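Local atomic coordinates of prepilin-like protein (Thermus thermophilus, PDB entry 6QVF), a protein that is a type IV pilin-like protein linked to natural competence and probably acts at the pilus tip as a receptor for incoming DNA. Residues 15-20 / 100-105; 55-60 / 76-81; 121-124 / 130-133; 145-148 / 153-156. One frame throughout, in Å; residues are numbered along the deposited sequence.

Contact 1. Residues 15-20 / 100-105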
# COMPACT_ATOMS: atom_id res chain seq x y z
N LYS B 15 2.37 12.36 7.35
CA LYS B 15 3.03 11.06 7.15
C LYS B 15 3.32 10.38 8.49
O LYS B 15 3.14 9.13 8.63
CB LYS B 15 4.33 11.16 6.34
CG LYS B 15 4.74 9.80 5.82
CD LYS B 15 6.16 9.55 5.79
CE LYS B 15 6.99 10.59 5.10
NZ LYS B 15 8.41 10.38 5.50
N ALA B 16 3.84 11.13 9.45
CA ALA B 16 4.16 10.53 10.76
C ALA B 16 2.89 9.97 11.43
O ALA B 16 2.94 8.89 12.05
CB ALA B 16 4.83 11.55 11.64
N ALA B 17 1.77 10.66 11.32
CA ALA B 17 0.52 10.20 11.91
C ALA B 17 0.07 8.90 11.21
O ALA B 17 -0.33 7.93 11.87
CB ALA B 17 -0.53 11.25 11.77
N ALA B 18 0.16 8.88 9.87
CA ALA B 18 -0.21 7.68 9.13
C ALA B 18 0.67 6.50 9.57
O ALA B 18 0.15 5.39 9.74
CB ALA B 18 -0.10 7.90 7.65
N VAL B 19 1.99 6.71 9.67
CA VAL B 19 2.89 5.61 10.02
C VAL B 19 2.48 5.01 11.37
O VAL B 19 2.51 3.77 11.55
CB VAL B 19 4.36 6.09 10.03
CG1 VAL B 19 5.27 5.10 10.76
CG2 VAL B 19 4.84 6.25 8.60
N GLN B 20 2.21 5.88 12.36
CA GLN B 20 1.92 5.45 13.74
C GLN B 20 0.70 4.51 13.73
O GLN B 20 0.67 3.45 14.35
CB GLN B 20 1.66 6.70 14.59
CG GLN B 20 1.43 6.40 16.04
CD GLN B 20 1.08 7.63 16.85
OE1 GLN B 20 0.11 7.61 17.58
NE2 GLN B 20 1.88 8.70 16.74
N ILE B 100 -4.62 15.34 13.61
CA ILE B 100 -4.67 14.84 12.25
C ILE B 100 -5.50 13.57 12.23
O ILE B 100 -5.10 12.56 12.80
CB ILE B 100 -3.27 14.59 11.67
CG1 ILE B 100 -2.40 15.85 11.68
CG2 ILE B 100 -3.39 14.00 10.26
CD1 ILE B 100 -0.93 15.56 11.57
N PRO B 101 -6.68 13.59 11.60
CA PRO B 101 -7.49 12.38 11.46
C PRO B 101 -6.79 11.39 10.51
O PRO B 101 -6.42 11.76 9.42
CB PRO B 101 -8.81 12.84 10.85
CG PRO B 101 -8.67 14.32 10.57
CD PRO B 101 -7.25 14.73 10.88
N VAL B 102 -6.74 10.12 10.93
CA VAL B 102 -6.22 9.07 10.14
C VAL B 102 -7.30 7.99 10.00
O VAL B 102 -7.60 7.29 10.98
CB VAL B 102 -4.96 8.47 10.78
CG1 VAL B 102 -4.34 7.45 9.85
CG2 VAL B 102 -3.93 9.56 11.14
N ALA B 103 -7.84 7.84 8.79
CA ALA B 103 -8.74 6.72 8.47
C ALA B 103 -7.89 5.46 8.37
O ALA B 103 -6.77 5.50 7.83
CB ALA B 103 -9.46 6.96 7.19
N TRP B 104 -8.40 4.35 8.88
CA TRP B 104 -7.64 3.10 8.85
C TRP B 104 -8.59 1.94 8.61
O TRP B 104 -9.76 2.00 8.97
CB TRP B 104 -6.83 2.88 10.14
CG TRP B 104 -7.68 2.73 11.37
CD1 TRP B 104 -8.03 3.71 12.24
CD2 TRP B 104 -8.23 1.51 11.90
NE1 TRP B 104 -8.80 3.21 13.25
CE2 TRP B 104 -8.94 1.85 13.08
CE3 TRP B 104 -8.19 0.17 11.51
CZ2 TRP B 104 -9.60 0.90 13.85
CZ3 TRP B 104 -8.88 -0.77 12.26
CH2 TRP B 104 -9.57 -0.39 13.41
N ASP B 105 -8.07 0.93 7.93
CA ASP B 105 -8.88 -0.23 7.57
C ASP B 105 -7.99 -1.47 7.50
O ASP B 105 -6.93 -1.45 6.85
CB ASP B 105 -9.52 -0.00 6.19
CG ASP B 105 -10.38 -1.14 5.71
OD1 ASP B 105 -9.84 -2.13 5.23
OD2 ASP B 105 -11.63 -1.00 5.81

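Contact 2. Residues 55-60 / 76-81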
# COMPACT_ATOMS: atom_id res chain seq x y z
N TRP B 55 -1.78 -24.08 23.12
CA TRP B 55 -1.78 -23.82 21.71
C TRP B 55 -1.45 -22.34 21.50
O TRP B 55 -1.67 -21.51 22.36
CB TRP B 55 -3.17 -24.10 21.11
CG TRP B 55 -3.54 -25.56 21.01
CD1 TRP B 55 -3.54 -26.48 22.02
CD2 TRP B 55 -3.87 -26.27 19.81
NE1 TRP B 55 -3.87 -27.71 21.52
CE2 TRP B 55 -4.08 -27.62 20.17
CE3 TRP B 55 -4.05 -25.91 18.46
CZ2 TRP B 55 -4.44 -28.60 19.24
CZ3 TRP B 55 -4.38 -26.88 17.55
CH2 TRP B 55 -4.60 -28.20 17.94
N ARG B 56 -0.97 -22.04 20.30
CA ARG B 56 -0.88 -20.64 19.87
C ARG B 56 -2.15 -20.30 19.05
O ARG B 56 -2.65 -21.14 18.30
CB ARG B 56 0.41 -20.45 19.07
CG ARG B 56 0.69 -19.00 18.70
CD ARG B 56 2.11 -18.87 18.20
NE ARG B 56 3.04 -18.96 19.33
CZ ARG B 56 3.94 -19.91 19.55
NH1 ARG B 56 3.97 -21.04 18.85
NH2 ARG B 56 4.81 -19.73 20.52
N SER B 57 -2.62 -19.06 19.23
CA SER B 57 -3.74 -18.48 18.55
C SER B 57 -3.25 -17.23 17.83
O SER B 57 -2.62 -16.35 18.46
CB SER B 57 -4.83 -18.14 19.53
OG SER B 57 -5.98 -17.56 18.90
N PHE B 58 -3.54 -17.16 16.53
CA PHE B 58 -3.12 -16.01 15.72
C PHE B 58 -4.31 -15.10 15.42
O PHE B 58 -5.28 -15.53 14.82
CB PHE B 58 -2.52 -16.47 14.39
CG PHE B 58 -1.29 -17.32 14.54
CD1 PHE B 58 -0.08 -16.75 14.82
CD2 PHE B 58 -1.34 -18.70 14.43
CE1 PHE B 58 1.06 -17.51 14.95
CE2 PHE B 58 -0.19 -19.47 14.59
CZ PHE B 58 1.00 -18.86 14.85
N TYR B 59 -4.19 -13.84 15.81
CA TYR B 59 -5.22 -12.86 15.50
C TYR B 59 -5.35 -12.69 13.97
O TYR B 59 -6.37 -12.17 13.52
CB TYR B 59 -4.95 -11.53 16.19
CG TYR B 59 -5.35 -11.48 17.64
CD1 TYR B 59 -4.70 -12.27 18.58
CD2 TYR B 59 -6.45 -10.77 18.05
CE1 TYR B 59 -5.07 -12.25 19.91
CE2 TYR B 59 -6.82 -10.72 19.39
CZ TYR B 59 -6.15 -11.49 20.32
OH TYR B 59 -6.53 -11.49 21.64
N PHE B 60 -4.31 -13.03 13.23
CA PHE B 60 -4.37 -12.98 11.76
C PHE B 60 -5.68 -13.64 11.29
O PHE B 60 -6.37 -13.14 10.39
CB PHE B 60 -3.15 -13.64 11.15
CG PHE B 60 -3.16 -13.64 9.65
CD1 PHE B 60 -3.89 -14.59 8.94
CD2 PHE B 60 -2.51 -12.63 8.97
CE1 PHE B 60 -3.95 -14.53 7.56
CE2 PHE B 60 -2.52 -12.62 7.58
CZ PHE B 60 -3.25 -13.55 6.89
N LYS B 76 -11.05 -26.90 8.62
CA LYS B 76 -9.71 -27.09 9.22
C LYS B 76 -9.27 -25.91 10.10
O LYS B 76 -8.27 -25.96 10.79
CB LYS B 76 -8.64 -27.14 8.12
CG LYS B 76 -8.69 -28.35 7.21
CD LYS B 76 -7.52 -29.27 7.41
CE LYS B 76 -7.86 -30.44 8.30
NZ LYS B 76 -8.98 -31.23 7.76
N GLN B 77 -9.96 -24.79 10.00
CA GLN B 77 -9.55 -23.61 10.77
C GLN B 77 -10.73 -23.16 11.59
O GLN B 77 -11.83 -22.94 11.03
CB GLN B 77 -9.16 -22.40 9.91
CG GLN B 77 -7.78 -22.51 9.32
CD GLN B 77 -7.40 -21.19 8.70
OE1 GLN B 77 -7.94 -20.85 7.66
NE2 GLN B 77 -6.43 -20.53 9.33
N ARG B 78 -10.51 -23.04 12.88
CA ARG B 78 -11.49 -22.57 13.84
C ARG B 78 -12.79 -23.38 13.73
O ARG B 78 -13.83 -22.85 13.88
CB ARG B 78 -11.76 -21.07 13.67
CG ARG B 78 -10.51 -20.20 13.83
CD ARG B 78 -9.89 -20.25 15.23
NE ARG B 78 -8.75 -19.36 15.38
CZ ARG B 78 -8.82 -18.07 15.71
NH1 ARG B 78 -10.00 -17.49 15.94
NH2 ARG B 78 -7.69 -17.37 15.75
N GLY B 79 -12.68 -24.66 13.45
CA GLY B 79 -13.85 -25.54 13.38
C GLY B 79 -14.84 -25.16 12.29
O GLY B 79 -16.01 -25.58 12.30
N GLY B 80 -14.39 -24.35 11.33
CA GLY B 80 -15.24 -23.95 10.18
C GLY B 80 -16.38 -23.05 10.58
O GLY B 80 -17.32 -22.91 9.78
N SER B 81 -16.29 -22.38 11.74
CA SER B 81 -17.42 -21.64 12.29
C SER B 81 -17.07 -20.19 12.62
O SER B 81 -16.06 -19.91 13.27
CB SER B 81 -17.95 -22.31 13.53
OG SER B 81 -18.94 -21.51 14.13

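Contact 3. Residues 121-124 / 130-133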
# COMPACT_ATOMS: atom_id res chain seq x y z
N VAL B 121 -4.56 -0.39 5.45
CA VAL B 121 -4.47 0.84 4.68
C VAL B 121 -4.89 2.00 5.55
O VAL B 121 -5.94 1.94 6.17
CB VAL B 121 -5.29 0.74 3.39
CG1 VAL B 121 -5.18 1.99 2.55
CG2 VAL B 121 -4.82 -0.47 2.60
N VAL B 122 -4.12 3.10 5.48
CA VAL B 122 -4.41 4.29 6.24
C VAL B 122 -4.32 5.52 5.35
O VAL B 122 -3.50 5.58 4.44
CB VAL B 122 -3.48 4.42 7.46
CG1 VAL B 122 -3.55 3.17 8.33
CG2 VAL B 122 -2.06 4.75 7.06
N THR B 123 -5.14 6.50 5.69
CA THR B 123 -5.06 7.80 5.04
C THR B 123 -5.13 8.90 6.10
O THR B 123 -6.18 9.03 6.79
CB THR B 123 -6.16 7.99 4.00
OG1 THR B 123 -6.07 7.05 2.93
CG2 THR B 123 -6.14 9.38 3.39
N ALA B 124 -4.04 9.66 6.20
CA ALA B 124 -3.98 10.83 7.10
C ALA B 124 -4.36 12.08 6.31
O ALA B 124 -3.82 12.31 5.25
CB ALA B 124 -2.60 11.01 7.65
N PRO B 130 -2.55 18.63 3.31
CA PRO B 130 -1.81 17.44 2.88
C PRO B 130 -2.41 16.11 3.35
O PRO B 130 -2.77 15.94 4.53
CB PRO B 130 -0.40 17.65 3.42
CG PRO B 130 -0.28 19.17 3.51
CD PRO B 130 -1.67 19.65 3.90
N LYS B 131 -2.47 15.19 2.40
CA LYS B 131 -2.95 13.82 2.63
C LYS B 131 -1.80 12.85 2.40
O LYS B 131 -0.95 13.04 1.50
CB LYS B 131 -4.09 13.47 1.67
CG LYS B 131 -5.38 14.24 1.90
CD LYS B 131 -6.42 14.05 0.82
CE LYS B 131 -6.81 12.60 0.62
NZ LYS B 131 -5.86 11.95 -0.31
N VAL B 132 -1.78 11.79 3.21
CA VAL B 132 -0.81 10.71 3.02
C VAL B 132 -1.51 9.36 3.19
O VAL B 132 -2.22 9.14 4.20
CB VAL B 132 0.37 10.80 4.00
CG1 VAL B 132 1.30 9.59 3.86
CG2 VAL B 132 1.16 12.09 3.81
N THR B 133 -1.39 8.53 2.15
CA THR B 133 -2.00 7.17 2.16
C THR B 133 -0.90 6.12 2.11
O THR B 133 -0.10 6.09 1.14
CB THR B 133 -2.93 6.95 0.97
OG1 THR B 133 -4.05 7.83 1.10
CG2 THR B 133 -3.44 5.52 0.86

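Contact 4. Residues 145-148 / 153-156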
# COMPACT_ATOMS: atom_id res chain seq x y z
N PRO B 145 5.64 -18.44 15.15
CA PRO B 145 6.59 -18.97 14.18
C PRO B 145 5.97 -19.10 12.79
O PRO B 145 4.76 -19.18 12.67
CB PRO B 145 6.92 -20.36 14.72
CG PRO B 145 5.83 -20.69 15.65
CD PRO B 145 5.22 -19.41 16.16
N SER B 146 6.84 -19.17 11.78
CA SER B 146 6.47 -19.32 10.39
C SER B 146 5.70 -20.63 10.20
O SER B 146 6.10 -21.66 10.72
CB SER B 146 7.69 -19.31 9.50
OG SER B 146 8.51 -18.18 9.77
N PRO B 147 4.57 -20.61 9.46
CA PRO B 147 3.92 -21.84 9.01
C PRO B 147 4.88 -22.76 8.25
O PRO B 147 5.81 -22.29 7.60
CB PRO B 147 2.81 -21.39 8.06
CG PRO B 147 2.62 -19.94 8.37
CD PRO B 147 3.86 -19.40 9.00
N THR B 148 4.61 -24.06 8.34
CA THR B 148 5.36 -25.06 7.65
C THR B 148 4.38 -26.00 6.93
O THR B 148 3.17 -25.96 7.16
CB THR B 148 6.26 -25.82 8.63
OG1 THR B 148 5.44 -26.51 9.57
CG2 THR B 148 7.20 -24.92 9.41
N ALA B 153 -0.98 -23.60 9.85
CA ALA B 153 -1.68 -22.55 10.51
C ALA B 153 -0.76 -21.34 10.69
O ALA B 153 0.40 -21.48 11.09
CB ALA B 153 -2.19 -23.01 11.83
N PRO B 154 -1.22 -20.09 10.47
CA PRO B 154 -2.60 -19.71 10.21
C PRO B 154 -3.01 -19.57 8.74
O PRO B 154 -4.06 -18.95 8.43
CB PRO B 154 -2.70 -18.33 10.84
CG PRO B 154 -1.31 -17.74 10.62
CD PRO B 154 -0.36 -18.92 10.69
N CYS B 155 -2.20 -20.11 7.83
CA CYS B 155 -2.60 -20.13 6.42
C CYS B 155 -3.78 -21.06 6.23
O CYS B 155 -3.86 -22.14 6.83
CB CYS B 155 -1.49 -20.59 5.51
SG CYS B 155 -0.03 -19.51 5.53
N PRO B 156 -4.73 -20.68 5.37
CA PRO B 156 -5.86 -21.55 5.06
C PRO B 156 -5.40 -22.65 4.10
O PRO B 156 -4.41 -22.51 3.40
CB PRO B 156 -6.84 -20.62 4.39
CG PRO B 156 -5.96 -19.62 3.69
CD PRO B 156 -4.76 -19.42 4.61
O HOH W 1 2.66 -21.09 12.75

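Contact 1. Residues 15-20 / 100-105
Ala-17 points its methyl group toward the strand, and the branched side chains of Ile-100 and Val-102 come up to meet it. Its CB sits 3.8 Å from CG2 of Val-102 and 4.2 Å from CG2 of Ile-100, so each of these two strand residues offers a single methyl to the same small side chain. Val-102 uses both of its branches. With chi1 at -174°, CG1 lies anti to the backbone N and reaches Ala-18, where it rests on the helix backbone at CA, 4.2 Å away; CG2 stays beside the backbone N and takes Ala-17. The fork of the valine thus straddles two successive residues of the helix. Alanines on this side let the backbones come close: the axes of the two segments approach to 8.7 Å and cross at -39°, and the CA atoms of Ala-18 and Val-102 are 6.3 Å apart. This is the type IV pilin arrangement, a long N-terminal helix laid against an antiparallel sheet. Ala-17 also touches Ile-97 on strand 92-97, and Ala-18 reaches Leu-134 on strand 131-139, so the helix bears on the outermost strands as well. Between 15-20 and 100-105 the contact is made by aliphatic carbon and is buried throughout. Its hold therefore comes from van der Waals contact and exclusion of water, with backbone polar groups bonded within the helix and between the strands.

Contact 2. Residues 55-60 / 76-81
Ser-57 and Phe-58 receive the guanidinium of Arg-78 at the end of strand 55-58, the middle strand of a small three-stranded antiparallel sheet. Ahead of them, Arg-56 lays its CG over one face of the Phe-58 ring, 3.8 Å above the plane and displaced toward the rim. Ser-57 comes next. Its OG stands anti to the backbone N (chi1 -179°) and lies 3.6 Å from NH2 of Arg-78, oblique to the guanidinium; its hydrogen bonds are made to Tyr-41 O and Arg-86 NH1. Phe-58 then contributes backbone, since its ring leads away from the loop while its carbonyl faces the arginine. The arginine arrives from two overlapping turns of left-handed backbone at Arg-78, Gly-79 and Gly-80, the first closed by the bond from Gly-80 N to Gln-77 O, 2.9 Å long. The Arg-78 chain bends at chi2 (-64°) before stretching toward the strand. Its charge is met by salt bridges to Asp-43 through NE and to Asp-62 through NH1, and NH1 also bonds Asn-84 O. Those partners fix the head of the buried arginine and probably neutralise it, linking the loop to helix 59-66 and to Asp-43, whose other carboxylate oxygen takes the N-H of Phe-58. Phe-58 O lies at the edge of the guanidinium, near its plane, 3.2 Å from NH2, but the angle there is too poor for a hydrogen bond.

Contact 3. Residues 121-124 / 130-133
Thr-123 and Thr-133 face each other across the hairpin and join their hydroxyls in a hydrogen bond, OG1 to OG1, at 2.8 Å. They form an antiparallel non-hydrogen-bonded pair with CA atoms 4.2 Å apart, and both place OG1 beside the backbone N (chi1 -63° and -65°), which turns the two oxygens toward one another while the side chains cross obliquely. A valine in place of Thr-123 would probably leave the hydroxyl of Thr-133 without this mate and set it free to turn. Lys-131 bends back on the same face until its CE lies 4.3 Å from Thr-123 CG2. Behind the threonines the backbone sets the register. Ala-124 and Val-132 are the neighbouring hydrogen-bonded pair: Ala-124 N gives to Val-132 O at 2.8 Å, and Val-132 N returns a bond to Ala-124 O at 2.9 Å. Val-132 O takes a further CA-H...O contact from Thr-123 CA, 3.3 Å away. The side chains of this second pair turn to the opposite face, where helix 2-30 lies. There Ala-18 packs on Ala-124 and Val-122, Lys-15 touches Val-132, and Pro-130 meets Phe-10 and Ala-11. Strand 117-125 has strand 100-108 on its other side, whereas strand 131-139 is the outermost of its own chain; at Thr-133 it pairs antiparallel with a strand of the second subunit, carrying the sheet across the interface.

Contact 4. Residues 145-148 / 153-156
Pro-147 and Ala-153 bring their CA atoms to 5.8 Å where the extended segment 145-148 passes segment 153-156, which bends at Pro-154; four residues of loop separate the two. Cis peptide bonds precede Pro-145 and Pro-154 and kink the chain in each piece. The backbones are tied through a water rather than directly: it donates to Pro-145 O and to Ala-153 O, each at 2.8 Å, and so bridges two carbonyls that could not bond to one another. The side-chain contact centres on the ring of Pro-147. Its CG does most of the touching, and lies 3.8 Å from Ala-153 O. The same CG is 3.9 Å from both Pro-154 CD and Cys-155 SG. The ring corner thus faces the peptide unit before Pro-154 and the sulfur of the residue that follows it. Cys-155 keeps SG beside its backbone N (chi1 -62°), which turns the sulfur to the Pro-147 side. That sulfur is bound to Cys-140, just after strand 131-139, and the disulfide closes the loop that contains most of this contact, an arrangement consistent with the disulfide-bounded loop near the C-terminus of many type IV pilins. Pro-154 also packs on Val-143 and on Phe-58, and its carbonyl accepts a bond from Gln-77. The two segments are therefore held to each other by van der Waals packing of the Pro-147 ring and by a water that satisfies two carbonyls, while the disulfide ties Cys-155 covalently to Cys-140.

In the fold
Contacts 1 and 3 build the same unit, the four-stranded sheet against helix 2-30, with centres only 6 Å apart; Ala-103 and Asp-105 of one bond backbone to backbone with Thr-123 and Val-121 of the other. Contact 1 is the buried, wholly aliphatic side, while contact 3 is partly buried and adds strand pairing and a hydroxyl bond. Contacts 2 and 4 lie across the chain's centre from that unit and adjoin each other, their own centres 11 Å apart. Contact 2 joins the small sheet to a loop and is also buried, but round a charged arginine; contact 4, wholly in loops and partly buried, relies on prolines, a disulfide and a water.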